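Local coordinates for 402AA LONG hypothetical molybdopterin biosynthesis MOEA protein (PDB 1UZ5) that probably inserts molybdate into adenylyl-molybdopterin, releasing AMP and yielding Mo-molybdopterin, a late step of molybdenum cofactor biosynthesis that uses magnesium, at residues T66-V79 against V123-P135. Numbering follows the deposited sequence.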
loop_
_atom_site.group_PDB
_atom_site.type_symbol
_atom_site.label_atom_id
_atom_site.label_comp_id
_atom_site.label_asym_id
_atom_site.label_seq_id
_atom_site.Cartn_x
_atom_site.Cartn_y
_atom_site.Cartn_z
ATOM N N THR A 66 34.585 -34.659 18.001
ATOM C CA THR A 66 35.658 -34.365 17.060
ATOM C C THR A 66 36.746 -33.442 17.619
ATOM O O THR A 66 37.663 -33.065 16.893
ATOM C CB THR A 66 35.113 -33.677 15.801
ATOM O OG1 THR A 66 34.797 -32.314 16.114
ATOM C CG2 THR A 66 33.852 -34.387 15.290
ATOM N N PHE A 67 36.649 -33.085 18.894
ATOM C CA PHE A 67 37.608 -32.162 19.491
ATOM C C PHE A 67 39.086 -32.552 19.451
ATOM O O PHE A 67 39.947 -31.680 19.349
ATOM C CB PHE A 67 37.183 -31.833 20.930
ATOM C CG PHE A 67 35.980 -30.922 21.014
ATOM C CD1 PHE A 67 35.417 -30.375 19.859
ATOM C CD2 PHE A 67 35.410 -30.610 22.244
ATOM C CE1 PHE A 67 34.305 -29.539 19.929
ATOM C CE2 PHE A 67 34.295 -29.772 22.325
ATOM C CZ PHE A 67 33.744 -29.236 21.167
ATOM N N MET A 68 39.381 -33.845 19.518
ATOM C CA MET A 68 40.768 -34.306 19.488
ATOM C C MET A 68 41.255 -34.609 18.075
ATOM O O MET A 68 42.360 -35.116 17.889
ATOM C CB MET A 68 40.925 -35.557 20.359
ATOM C CG MET A 68 40.552 -35.348 21.818
ATOM S SD MET A 68 41.475 -33.987 22.579
ATOM C CE MET A 68 42.957 -34.845 23.132
ATOM N N ALA A 69 40.438 -34.292 17.078
ATOM C CA ALA A 69 40.807 -34.553 15.690
ATOM C C ALA A 69 41.983 -33.711 15.211
ATOM O O ALA A 69 42.040 -32.506 15.447
ATOM C CB ALA A 69 39.608 -34.322 14.778
ATOM N N SER A 70 42.918 -34.363 14.527
ATOM C CA SER A 70 44.094 -33.698 13.977
ATOM C C SER A 70 44.489 -34.455 12.718
ATOM O O SER A 70 44.118 -35.619 12.545
ATOM C CB SER A 70 45.253 -33.717 14.981
ATOM O OG SER A 70 45.692 -35.040 15.248
ATOM N N GLU A 71 45.237 -33.797 11.839
ATOM C CA GLU A 71 45.666 -34.429 10.600
ATOM C C GLU A 71 46.525 -35.655 10.876
ATOM O O GLU A 71 46.578 -36.580 10.067
ATOM C CB GLU A 71 46.437 -33.430 9.739
ATOM C CG GLU A 71 45.586 -32.263 9.261
ATOM C CD GLU A 71 46.344 -31.319 8.350
ATOM O OE1 GLU A 71 47.360 -30.745 8.800
ATOM O OE2 GLU A 71 45.926 -31.150 7.185
ATOM N N ALA A 72 47.186 -35.663 12.029
ATOM C CA ALA A 72 48.043 -36.781 12.412
ATOM C C ALA A 72 47.222 -37.918 13.010
ATOM O O ALA A 72 47.480 -39.092 12.743
ATOM C CB ALA A 72 49.096 -36.314 13.413
ATOM N N SER A 73 46.238 -37.562 13.830
ATOM C CA SER A 73 45.370 -38.547 14.460
ATOM C C SER A 73 43.907 -38.169 14.237
ATOM O O SER A 73 43.294 -37.475 15.049
ATOM C CB SER A 73 45.668 -38.631 15.958
ATOM O OG SER A 73 45.510 -37.367 16.577
ATOM N N PRO A 74 43.331 -38.611 13.112
ATOM C CA PRO A 74 41.933 -38.306 12.802
ATOM C C PRO A 74 40.972 -39.084 13.684
ATOM O O PRO A 74 41.301 -40.168 14.162
ATOM C CB PRO A 74 41.812 -38.713 11.342
ATOM C CG PRO A 74 42.741 -39.890 11.261
ATOM C CD PRO A 74 43.951 -39.396 12.029
ATOM N N VAL A 75 39.789 -38.523 13.904
ATOM C CA VAL A 75 38.770 -39.189 14.707
ATOM C C VAL A 75 37.942 -40.055 13.771
ATOM O O VAL A 75 37.641 -39.656 12.644
ATOM C CB VAL A 75 37.828 -38.172 15.398
ATOM C CG1 VAL A 75 36.634 -38.901 16.011
ATOM C CG2 VAL A 75 38.583 -37.412 16.470
ATOM N N ARG A 76 37.568 -41.238 14.237
ATOM C CA ARG A 76 36.777 -42.140 13.424
ATOM C C ARG A 76 35.362 -42.224 13.991
ATOM O O ARG A 76 35.176 -42.543 15.166
ATOM C CB ARG A 76 37.408 -43.533 13.411
ATOM C CG ARG A 76 36.844 -44.450 12.345
ATOM C CD ARG A 76 36.761 -45.888 12.823
ATOM N NE ARG A 76 38.062 -46.470 13.127
ATOM C CZ ARG A 76 38.225 -47.688 13.633
ATOM N NH1 ARG A 76 37.167 -48.446 13.892
ATOM N NH2 ARG A 76 39.443 -48.151 13.881
ATOM N N LEU A 77 34.370 -41.929 13.155
ATOM C CA LEU A 77 32.975 -41.992 13.574
ATOM C C LEU A 77 32.226 -43.014 12.723
ATOM O O LEU A 77 32.496 -43.159 11.536
ATOM C CB LEU A 77 32.312 -40.617 13.436
ATOM C CG LEU A 77 32.937 -39.440 14.192
ATOM C CD1 LEU A 77 32.110 -38.190 13.948
ATOM C CD2 LEU A 77 33.007 -39.743 15.683
ATOM N N LYS A 78 31.287 -43.721 13.340
ATOM C CA LYS A 78 30.500 -44.719 12.635
ATOM C C LYS A 78 29.221 -44.076 12.083
ATOM O O LYS A 78 28.488 -43.417 12.822
ATOM C CB LYS A 78 30.144 -45.858 13.594
ATOM C CG LYS A 78 29.508 -47.070 12.932
ATOM C CD LYS A 78 29.226 -48.155 13.961
ATOM C CE LYS A 78 28.552 -49.365 13.328
ATOM N NZ LYS A 78 28.217 -50.415 14.335
ATOM N N VAL A 79 28.968 -44.257 10.788
ATOM C CA VAL A 79 27.771 -43.698 10.146
ATOM C C VAL A 79 26.624 -44.662 10.397
ATOM O O VAL A 79 26.578 -45.747 9.826
ATOM C CB VAL A 79 27.994 -43.519 8.637
ATOM C CG1 VAL A 79 26.754 -42.897 7.978
ATOM C CG2 VAL A 79 29.200 -42.631 8.416
ATOM N N VAL A 123 35.327 -44.754 5.017
ATOM C CA VAL A 123 35.953 -46.072 5.129
ATOM C C VAL A 123 35.066 -47.061 5.891
ATOM O O VAL A 123 34.620 -46.781 7.000
ATOM C CB VAL A 123 37.324 -45.992 5.857
ATOM C CG1 VAL A 123 38.221 -44.982 5.171
ATOM C CG2 VAL A 123 37.130 -45.613 7.317
ATOM N N ASN A 124 34.811 -48.216 5.282
ATOM C CA ASN A 124 33.994 -49.270 5.890
ATOM C C ASN A 124 32.784 -48.785 6.697
ATOM O O ASN A 124 32.636 -49.135 7.871
ATOM C CB ASN A 124 34.866 -50.150 6.796
ATOM C CG ASN A 124 35.976 -50.855 6.039
ATOM O OD1 ASN A 124 36.907 -50.221 5.540
ATOM N ND2 ASN A 124 35.882 -52.177 5.948
ATOM N N GLY A 125 31.914 -47.996 6.072
ATOM C CA GLY A 125 30.740 -47.502 6.774
ATOM C C GLY A 125 31.085 -46.597 7.945
ATOM O O GLY A 125 30.339 -46.502 8.923
ATOM N N GLU A 126 32.231 -45.933 7.842
ATOM C CA GLU A 126 32.697 -45.022 8.877
ATOM C C GLU A 126 33.359 -43.845 8.198
ATOM O O GLU A 126 33.604 -43.878 6.997
ATOM C CB GLU A 126 33.709 -45.714 9.793
ATOM C CG GLU A 126 33.158 -46.938 10.487
ATOM C CD GLU A 126 33.915 -47.270 11.748
ATOM O OE1 GLU A 126 33.912 -46.428 12.670
ATOM O OE2 GLU A 126 34.511 -48.365 11.820
ATOM N N ILE A 127 33.638 -42.793 8.956
ATOM C CA ILE A 127 34.284 -41.634 8.371
ATOM C C ILE A 127 35.433 -41.150 9.248
ATOM O O ILE A 127 35.410 -41.321 10.468
ATOM C CB ILE A 127 33.279 -40.471 8.155
ATOM C CG1 ILE A 127 32.671 -40.040 9.488
ATOM C CG2 ILE A 127 32.177 -40.907 7.198
ATOM C CD1 ILE A 127 31.767 -38.802 9.377
ATOM N N LEU A 128 36.438 -40.555 8.614
ATOM C CA LEU A 128 37.594 -40.031 9.331
ATOM C C LEU A 128 37.556 -38.511 9.295
ATOM O O LEU A 128 37.389 -37.909 8.234
ATOM C CB LEU A 128 38.896 -40.533 8.698
ATOM C CG LEU A 128 39.180 -42.036 8.773
ATOM C CD1 LEU A 128 40.469 -42.341 8.025
ATOM C CD2 LEU A 128 39.290 -42.474 10.225
ATOM N N ILE A 129 37.712 -37.905 10.465
ATOM C CA ILE A 129 37.689 -36.458 10.615
ATOM C C ILE A 129 39.070 -36.000 11.074
ATOM O O ILE A 129 39.599 -36.503 12.066
ATOM C CB ILE A 129 36.614 -36.051 11.643
ATOM C CG1 ILE A 129 35.253 -36.591 11.180
ATOM C CG2 ILE A 129 36.574 -34.537 11.798
ATOM C CD1 ILE A 129 34.125 -36.354 12.152
ATOM N N TYR A 130 39.637 -35.040 10.351
ATOM C CA TYR A 130 40.983 -34.535 10.630
ATOM C C TYR A 130 41.018 -33.155 11.275
ATOM O O TYR A 130 42.079 -32.678 11.683
ATOM C CB TYR A 130 41.779 -34.492 9.322
ATOM C CG TYR A 130 41.850 -35.821 8.601
ATOM C CD1 TYR A 130 42.805 -36.774 8.947
ATOM C CD2 TYR A 130 40.940 -36.138 7.589
ATOM C CE1 TYR A 130 42.855 -38.013 8.306
ATOM C CE2 TYR A 130 40.981 -37.377 6.942
ATOM C CZ TYR A 130 41.943 -38.307 7.308
ATOM O OH TYR A 130 41.991 -39.531 6.682
ATOM N N LYS A 131 39.859 -32.513 11.360
ATOM C CA LYS A 131 39.764 -31.180 11.938
ATOM C C LYS A 131 38.552 -31.106 12.864
ATOM O O LYS A 131 37.471 -31.574 12.522
ATOM C CB LYS A 131 39.633 -30.153 10.812
ATOM C CG LYS A 131 39.630 -28.704 11.252
ATOM C CD LYS A 131 39.502 -27.791 10.042
ATOM C CE LYS A 131 39.534 -26.324 10.435
ATOM N NZ LYS A 131 39.388 -25.440 9.245
ATOM N N PRO A 132 38.721 -30.530 14.060
ATOM C CA PRO A 132 37.577 -30.445 14.966
ATOM C C PRO A 132 36.474 -29.551 14.407
ATOM O O PRO A 132 36.741 -28.539 13.760
ATOM C CB PRO A 132 38.186 -29.864 16.241
ATOM C CG PRO A 132 39.617 -30.329 16.181
ATOM C CD PRO A 132 39.955 -30.091 14.732
ATOM N N ALA A 133 35.230 -29.946 14.639
ATOM C CA ALA A 133 34.099 -29.145 14.199
ATOM C C ALA A 133 33.687 -28.355 15.433
ATOM O O ALA A 133 34.200 -28.587 16.526
ATOM C CB ALA A 133 32.954 -30.047 13.749
ATOM N N TYR A 134 32.777 -27.411 15.259
ATOM C CA TYR A 134 32.281 -26.632 16.378
ATOM C C TYR A 134 30.765 -26.562 16.243
ATOM O O TYR A 134 30.238 -26.598 15.135
ATOM C CB TYR A 134 32.867 -25.220 16.371
ATOM C CG TYR A 134 32.710 -24.489 15.060
ATOM C CD1 TYR A 134 33.683 -24.582 14.065
ATOM C CD2 TYR A 134 31.583 -23.710 14.809
ATOM C CE1 TYR A 134 33.538 -23.914 12.852
ATOM C CE2 TYR A 134 31.426 -23.043 13.603
ATOM C CZ TYR A 134 32.405 -23.146 12.630
ATOM O OH TYR A 134 32.248 -22.476 11.441
ATOM N N PRO A 135 30.046 -26.474 17.370
ATOM C CA PRO A 135 28.583 -26.401 17.296
ATOM C C PRO A 135 28.157 -25.311 16.329
ATOM O O PRO A 135 28.647 -24.184 16.409
ATOM C CB PRO A 135 28.180 -26.083 18.731
ATOM C CG PRO A 135 29.259 -26.784 19.538
ATOM C CD PRO A 135 30.513 -26.433 18.769
HETATM O O HOH W 1 28.707 -48.335 9.925
#
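Thr66 OG1 is gripped twice: Ala133 N donates to it in a nearly straight bond of 2.8 Å (176°), and it also bonds the backbone O of Ala63. With chi1 at 75°, OG1 sits between its own backbone N and carbonyl carbon, leaving CG2 to meet Ile129 CD1. Strands 75-79 and 126-129 then pair antiparallel, Val75 with Ile129 and Leu77 with Ile127 as hydrogen-bonded pairs; Val75 N reaches Ile129 O at 2.7 Å. On the face that carries Val75, Leu77, Ile127 and Ile129, the CD1 methyls of Leu77 and Ile129 press unusually close, 3.3 Å apart, while CG2 of Val79 meets CG2 of Ile127. On the face of Arg76 and Leu128, Glu126 OE2 takes a weak, salt-bridging bond from Arg76 NH1 at 3.4 Å, their flat groups 77° apart. A glutamine at Glu126 would probably leave the Arg76 guanidinium without its charged mate and freer to swing. Pro74 CB lies 3.2 Å from Tyr130 CD1, the two side chains running alongside. Within the six-stranded sheet of the MoeA N-terminal region, strand 75-83 also bonds 97-101 and strand 126-129 pairs with 120-123 as a beta hairpin closed by the type I' turn Val123 to Glu126, while Leu77, Val79 and Ile127 pack on strand 58-61.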